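PDB 5B68: 4-alpha-glucanotransferase from Corynebacterium glutamicum, which belongs to the amylomaltase (disproportionating enzyme) family and combines a TIM-barrel-type domain with an N-terminal beta-sandwich domain. Local coordinates for residues Ile218-Pro226 with Pro234-Asn244. Sequence-based numbering, arbitrary orientation.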
ATOM      1  N   ILE A 218       4.952  -8.917  -4.382  1.00 19.30           N
ATOM      2  CA  ILE A 218       5.523  -9.059  -3.082  1.00 17.78           C
ATOM      3  C   ILE A 218       4.806  -8.244  -1.992  1.00 19.70           C
ATOM      4  O   ILE A 218       3.882  -7.463  -2.234  1.00 19.13           O
ATOM      5  CB  ILE A 218       7.043  -8.790  -3.082  1.00 18.51           C
ATOM      6  CG1 ILE A 218       7.326  -7.326  -3.492  1.00 19.96           C
ATOM      7  CG2 ILE A 218       7.746  -9.772  -4.014  1.00 19.99           C
ATOM      8  CD1 ILE A 218       8.746  -6.896  -3.321  1.00 21.69           C
ATOM      9  N   ASN A 219       5.183  -8.527  -0.761  1.00 17.39           N
ATOM     10  CA  ASN A 219       4.754  -7.720   0.375  1.00 18.19           C
ATOM     11  C   ASN A 219       5.299  -6.317   0.293  1.00 17.34           C
ATOM     12  O   ASN A 219       6.288  -6.083  -0.380  1.00 18.52           O
ATOM     13  CB  ASN A 219       5.236  -8.340   1.696  1.00 18.99           C
ATOM     14  CG  ASN A 219       6.744  -8.574   1.700  1.00 20.64           C
ATOM     15  OD1 ASN A 219       7.563  -7.777   2.266  1.00 24.01           O
ATOM     16  ND2 ASN A 219       7.152  -9.598   1.054  1.00 17.39           N
ATOM     17  N   PRO A 220       4.667  -5.379   1.066  1.00 18.42           N
ATOM     18  CA  PRO A 220       5.226  -4.051   1.177  1.00 18.99           C
ATOM     19  C   PRO A 220       6.659  -4.145   1.691  1.00 19.64           C
ATOM     20  O   PRO A 220       6.994  -5.003   2.543  1.00 18.90           O
ATOM     21  CB  PRO A 220       4.307  -3.370   2.238  1.00 17.73           C
ATOM     22  CG  PRO A 220       3.003  -4.132   2.215  1.00 20.19           C
ATOM     23  CD  PRO A 220       3.432  -5.525   1.854  1.00 19.75           C
ATOM     24  N   MET A 221       7.476  -3.242   1.198  1.00 17.57           N
ATOM     25  CA  MET A 221       8.905  -3.195   1.562  1.00 18.95           C
ATOM     26  C   MET A 221       9.339  -1.863   2.229  1.00 20.73           C
ATOM     27  O   MET A 221      10.527  -1.467   2.224  1.00 21.85           O
ATOM     28  CB  MET A 221       9.689  -3.369   0.284  1.00 18.76           C
ATOM     29  CG  MET A 221       9.322  -4.626  -0.524  1.00 24.50           C
ATOM     30  SD  MET A 221       9.980  -6.088   0.302  1.00 26.56           S
ATOM     31  CE  MET A 221      11.671  -5.963  -0.281  1.00 29.76           C
ATOM     32  N   HIS A 222       8.347  -1.181   2.764  1.00 19.38           N
ATOM     33  CA  HIS A 222       8.535   0.119   3.375  1.00 19.99           C
ATOM     34  C   HIS A 222       9.407   0.013   4.643  1.00 20.22           C
ATOM     35  O   HIS A 222       9.357  -0.958   5.404  1.00 18.66           O
ATOM     36  CB  HIS A 222       7.222   0.733   3.823  1.00 19.43           C
ATOM     37  CG  HIS A 222       6.093   0.680   2.856  1.00 17.88           C
ATOM     38  ND1 HIS A 222       6.147   1.308   1.637  1.00 18.93           N
ATOM     39  CD2 HIS A 222       4.845   0.151   2.960  1.00 19.23           C
ATOM     40  CE1 HIS A 222       4.984   1.150   1.022  1.00 19.50           C
ATOM     41  NE2 HIS A 222       4.208   0.403   1.779  1.00 21.59           N
ATOM     42  N   ALA A 223      10.181   1.051   4.890  1.00 20.52           N
ATOM     43  CA  ALA A 223      11.069   1.055   6.035  1.00 21.34           C
ATOM     44  C   ALA A 223      10.299   1.018   7.345  1.00 21.12           C
ATOM     45  O   ALA A 223       9.253   1.609   7.468  1.00 18.12           O
ATOM     46  CB  ALA A 223      11.975   2.271   5.997  1.00 22.90           C
ATOM     47  N   ALA A 224      10.868   0.336   8.320  1.00 21.36           N
ATOM     48  CA  ALA A 224      10.336   0.320   9.654  1.00 22.44           C
ATOM     49  C   ALA A 224      11.357   1.011  10.548  1.00 23.57           C
ATOM     50  O   ALA A 224      12.062   1.873  10.104  1.00 24.44           O
ATOM     51  CB  ALA A 224      10.046  -1.095  10.111  1.00 23.08           C
ATOM     52  N   GLU A 225      11.398   0.655  11.813  1.00 25.60           N
ATOM     53  CA  GLU A 225      12.411   1.178  12.705  1.00 28.07           C
ATOM     54  C   GLU A 225      13.824   1.029  12.148  1.00 27.30           C
ATOM     55  O   GLU A 225      14.125   0.031  11.543  1.00 29.34           O
ATOM     56  CB  GLU A 225      12.288   0.489  14.059  1.00 32.88           C
ATOM     57  CG  GLU A 225      10.978   0.780  14.767  1.00 37.37           C
ATOM     58  CD  GLU A 225       9.861  -0.196  14.432  1.00 41.02           C
ATOM     59  OE1 GLU A 225      10.056  -1.059  13.574  1.00 41.31           O
ATOM     60  OE2 GLU A 225       8.780  -0.085  15.021  1.00 43.09           O
ATOM     61  N   PRO A 226      14.668   2.047  12.326  1.00 25.82           N
ATOM     62  CA  PRO A 226      15.987   2.050  11.764  1.00 26.06           C
ATOM     63  C   PRO A 226      16.996   1.176  12.483  1.00 26.44           C
ATOM     64  O   PRO A 226      18.114   1.015  11.968  1.00 28.03           O
ATOM     65  CB  PRO A 226      16.425   3.527  11.886  1.00 25.86           C
ATOM     66  CG  PRO A 226      15.679   4.042  13.064  1.00 28.15           C
ATOM     67  CD  PRO A 226      14.407   3.220  13.189  1.00 27.59           C
ATOM     68  N   PRO A 234       4.688  -6.053   7.592  1.00 26.42           N
ATOM     69  CA  PRO A 234       4.953  -5.087   6.547  1.00 25.01           C
ATOM     70  C   PRO A 234       3.889  -3.986   6.443  1.00 23.90           C
ATOM     71  O   PRO A 234       4.107  -3.014   5.710  1.00 20.48           O
ATOM     72  CB  PRO A 234       4.931  -5.929   5.284  1.00 27.06           C
ATOM     73  CG  PRO A 234       5.115  -7.318   5.712  1.00 25.71           C
ATOM     74  CD  PRO A 234       4.509  -7.419   7.060  1.00 25.58           C
ATOM     75  N   TYR A 235       2.764  -4.145   7.147  1.00 23.31           N
ATOM     76  CA  TYR A 235       1.635  -3.274   7.002  1.00 26.22           C
ATOM     77  C   TYR A 235       1.607  -2.235   8.140  1.00 24.32           C
ATOM     78  O   TYR A 235       0.695  -1.432   8.210  1.00 24.10           O
ATOM     79  CB  TYR A 235       0.304  -4.072   6.897  1.00 26.98           C
ATOM     80  CG  TYR A 235       0.176  -4.844   5.565  1.00 26.40           C
ATOM     81  CD1 TYR A 235      -0.289  -4.209   4.423  1.00 28.38           C
ATOM     82  CD2 TYR A 235       0.575  -6.217   5.457  1.00 27.27           C
ATOM     83  CE1 TYR A 235      -0.356  -4.873   3.185  1.00 27.66           C
ATOM     84  CE2 TYR A 235       0.517  -6.884   4.248  1.00 24.98           C
ATOM     85  CZ  TYR A 235       0.043  -6.230   3.121  1.00 29.49           C
ATOM     86  OH  TYR A 235      -0.062  -6.915   1.924  1.00 29.32           O
ATOM     87  N   LEU A 236       2.628  -2.172   8.973  1.00 29.60           N
ATOM     88  CA  LEU A 236       2.733  -1.019   9.909  1.00 27.43           C
ATOM     89  C   LEU A 236       4.134  -0.456   9.881  1.00 23.05           C
ATOM     90  O   LEU A 236       4.858  -0.518  10.873  1.00 26.94           O
ATOM     91  CB  LEU A 236       2.273  -1.403  11.315  1.00 30.75           C
ATOM     92  CG  LEU A 236       1.834  -0.210  12.189  1.00 30.00           C
ATOM     93  CD1 LEU A 236       0.637   0.527  11.596  1.00 31.42           C
ATOM     94  CD2 LEU A 236       1.459  -0.738  13.552  1.00 34.34           C
ATOM     95  N   PRO A 237       4.504   0.117   8.740  1.00 21.49           N
ATOM     96  CA  PRO A 237       5.865   0.647   8.567  1.00 20.25           C
ATOM     97  C   PRO A 237       5.955   2.035   9.173  1.00 20.58           C
ATOM     98  O   PRO A 237       4.937   2.577   9.622  1.00 21.38           O
ATOM     99  CB  PRO A 237       5.990   0.733   7.060  1.00 21.76           C
ATOM    100  CG  PRO A 237       4.588   1.123   6.633  1.00 21.20           C
ATOM    101  CD  PRO A 237       3.720   0.240   7.479  1.00 21.35           C
ATOM    102  N   THR A 238       7.145   2.575   9.175  1.00 20.54           N
ATOM    103  CA  THR A 238       7.411   3.938   9.750  1.00 22.02           C
ATOM    104  C   THR A 238       7.216   5.018   8.692  1.00 20.98           C
ATOM    105  O   THR A 238       6.981   6.197   9.023  1.00 21.76           O
ATOM    106  CB  THR A 238       8.827   4.001  10.418  1.00 21.43           C
ATOM    107  OG1 THR A 238       8.819   4.958  11.513  1.00 21.77           O
ATOM    108  CG2 THR A 238       9.878   4.329   9.463  1.00 21.52           C
ATOM    109  N   THR A 239       7.210   4.631   7.432  1.00 17.68           N
ATOM    110  CA  THR A 239       7.049   5.560   6.309  1.00 18.57           C
ATOM    111  C   THR A 239       6.433   4.681   5.225  1.00 22.20           C
ATOM    112  O   THR A 239       6.586   3.437   5.280  1.00 21.00           O
ATOM    113  CB  THR A 239       8.407   6.148   5.855  1.00 21.59           C
ATOM    114  OG1 THR A 239       8.280   6.990   4.694  1.00 19.03           O
ATOM    115  CG2 THR A 239       9.526   5.059   5.557  1.00 23.98           C
ATOM    116  N   ARG A 240       5.761   5.276   4.252  1.00 19.45           N
ATOM    117  CA  ARG A 240       5.388   4.561   3.049  1.00 19.40           C
ATOM    118  C   ARG A 240       6.262   4.960   1.839  1.00 19.47           C
ATOM    119  O   ARG A 240       6.046   4.526   0.683  1.00 21.42           O
ATOM    120  CB  ARG A 240       3.908   4.763   2.750  1.00 19.58           C
ATOM    121  CG  ARG A 240       3.078   4.104   3.812  1.00 20.77           C
ATOM    122  CD  ARG A 240       1.648   4.040   3.434  1.00 20.77           C
ATOM    123  NE  ARG A 240       1.031   5.358   3.227  1.00 22.96           N
ATOM    124  CZ  ARG A 240      -0.029   5.552   2.445  1.00 25.16           C
ATOM    125  NH1 ARG A 240      -0.563   6.788   2.359  1.00 25.30           N
ATOM    126  NH2 ARG A 240      -0.577   4.520   1.753  1.00 20.96           N
ATOM    127  N   ARG A 241       7.252   5.789   2.059  1.00 18.99           N
ATOM    128  CA  ARG A 241       8.087   6.228   0.969  1.00 19.38           C
ATOM    129  C   ARG A 241       9.398   5.448   0.913  1.00 19.72           C
ATOM    130  O   ARG A 241       9.733   4.887  -0.082  1.00 19.20           O
ATOM    131  CB  ARG A 241       8.415   7.687   1.129  1.00 20.35           C
ATOM    132  CG  ARG A 241       9.261   8.260   0.015  1.00 21.29           C
ATOM    133  CD  ARG A 241       9.426   9.761  -0.001  1.00 20.26           C
ATOM    134  NE  ARG A 241      10.472  10.122  -0.908  1.00 23.46           N
ATOM    135  CZ  ARG A 241      10.946  11.362  -1.059  1.00 26.39           C
ATOM    136  NH1 ARG A 241      12.003  11.533  -1.828  1.00 24.10           N
ATOM    137  NH2 ARG A 241      10.386  12.424  -0.420  1.00 22.54           N
ATOM    138  N   PHE A 242      10.136   5.489   2.002  1.00 18.78           N
ATOM    139  CA  PHE A 242      11.439   4.878   2.049  1.00 19.36           C
ATOM    140  C   PHE A 242      11.414   3.389   2.324  1.00 19.34           C
ATOM    141  O   PHE A 242      10.412   2.859   2.707  1.00 19.45           O
ATOM    142  CB  PHE A 242      12.341   5.661   2.978  1.00 19.61           C
ATOM    143  CG  PHE A 242      12.455   7.081   2.570  1.00 18.61           C
ATOM    144  CD1 PHE A 242      13.254   7.428   1.525  1.00 19.91           C
ATOM    145  CD2 PHE A 242      11.687   8.038   3.168  1.00 21.46           C
ATOM    146  CE1 PHE A 242      13.335   8.728   1.115  1.00 24.14           C
ATOM    147  CE2 PHE A 242      11.756   9.340   2.765  1.00 24.15           C
ATOM    148  CZ  PHE A 242      12.585   9.682   1.738  1.00 21.47           C
ATOM    149  N   ILE A 243      12.544   2.742   2.084  1.00 18.74           N
ATOM    150  CA  ILE A 243      12.616   1.276   1.974  1.00 21.10           C
ATOM    151  C   ILE A 243      13.347   0.665   3.161  1.00 20.17           C
ATOM    152  O   ILE A 243      14.309   1.262   3.673  1.00 20.23           O
ATOM    153  CB  ILE A 243      13.378   0.900   0.709  1.00 22.59           C
ATOM    154  CG1 ILE A 243      12.791   1.574  -0.552  1.00 22.94           C
ATOM    155  CG2 ILE A 243      13.504  -0.611   0.522  1.00 22.27           C
ATOM    156  CD1 ILE A 243      11.372   1.217  -0.852  1.00 29.78           C
ATOM    157  N   ASN A 244      12.922  -0.537   3.572  1.00 19.76           N
ATOM    158  CA  ASN A 244      13.481  -1.191   4.775  1.00 18.23           C
ATOM    159  C   ASN A 244      14.900  -1.711   4.420  1.00 19.14           C
ATOM    160  O   ASN A 244      15.057  -2.595   3.619  1.00 17.73           O
ATOM    161  CB  ASN A 244      12.587  -2.349   5.217  1.00 18.75           C
ATOM    162  CG  ASN A 244      12.906  -2.827   6.594  1.00 20.00           C
ATOM    163  OD1 ASN A 244      14.029  -2.664   7.043  1.00 21.73           O
ATOM    164  ND2 ASN A 244      11.932  -3.397   7.287  1.00 21.44           N
TER
HETATM  165  O   HOH W   1       8.972  -3.452   6.463  1.00 24.59           O
HETATM  166  O   HOH W   2       6.554  -2.512   4.712  1.00 26.96           O
HETATM  167  O   HOH W   3       8.179   2.594   0.086  1.00 28.16           O
HETATM  168  O   HOH W   4      13.565  -0.538   8.855  1.00 23.61           O
HETATM  169  O   HOH W   5       7.243   0.685  12.198  1.00 38.71           O
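With CG beside the backbone N and opposite the carbonyl carbon (chi1 -46°), the imidazole of H222 is laid against R240 while its CB stays against P237 and T239; a similar first torsion in Y235 (-70°) carries its phenol to P220. In this loop both rings receive a C-H group over one face, as CH-pi contacts. R240 CA sits over the H222 ring, 4.0 Å from its centroid, and P220 CG lies over the Y235 ring at 3.9 Å, the proline crossing the tyrosine side chain at about a right angle. P237 runs alongside H222, its CB 3.5 Å from H222 CB. In the imidazole plane, a water lies 2.9 Å from H222 ND1 and within bonding distance of R240 O; with NE2 also bonded elsewhere in the protein, this probably steadies the ring's rotation.

Two backbone bonds flank the single beta bridge between H222 and I243. N244 N donates to M221 O at 2.9 Å, and A223 N reaches F242 O at 2.8 Å from well above the carbonyl plane. Beyond the bridge, A223 O takes the N-H of T238 in its carbonyl plane (2.9 Å). T239 O, packed 3.1 Å from H222 CB, is buried without a polar partner. One water joins H222 O to N244 ND2, while N244 OD1 accepts from I246 N; another links H222 O to P234 O.

The whole contact lies in the long connection between barrel strand 215-218 and helix 261-277. Y235 OH bonds to D386 on the adjacent parallel strand 382-387, while I243 and F242 pack on helix 349-376.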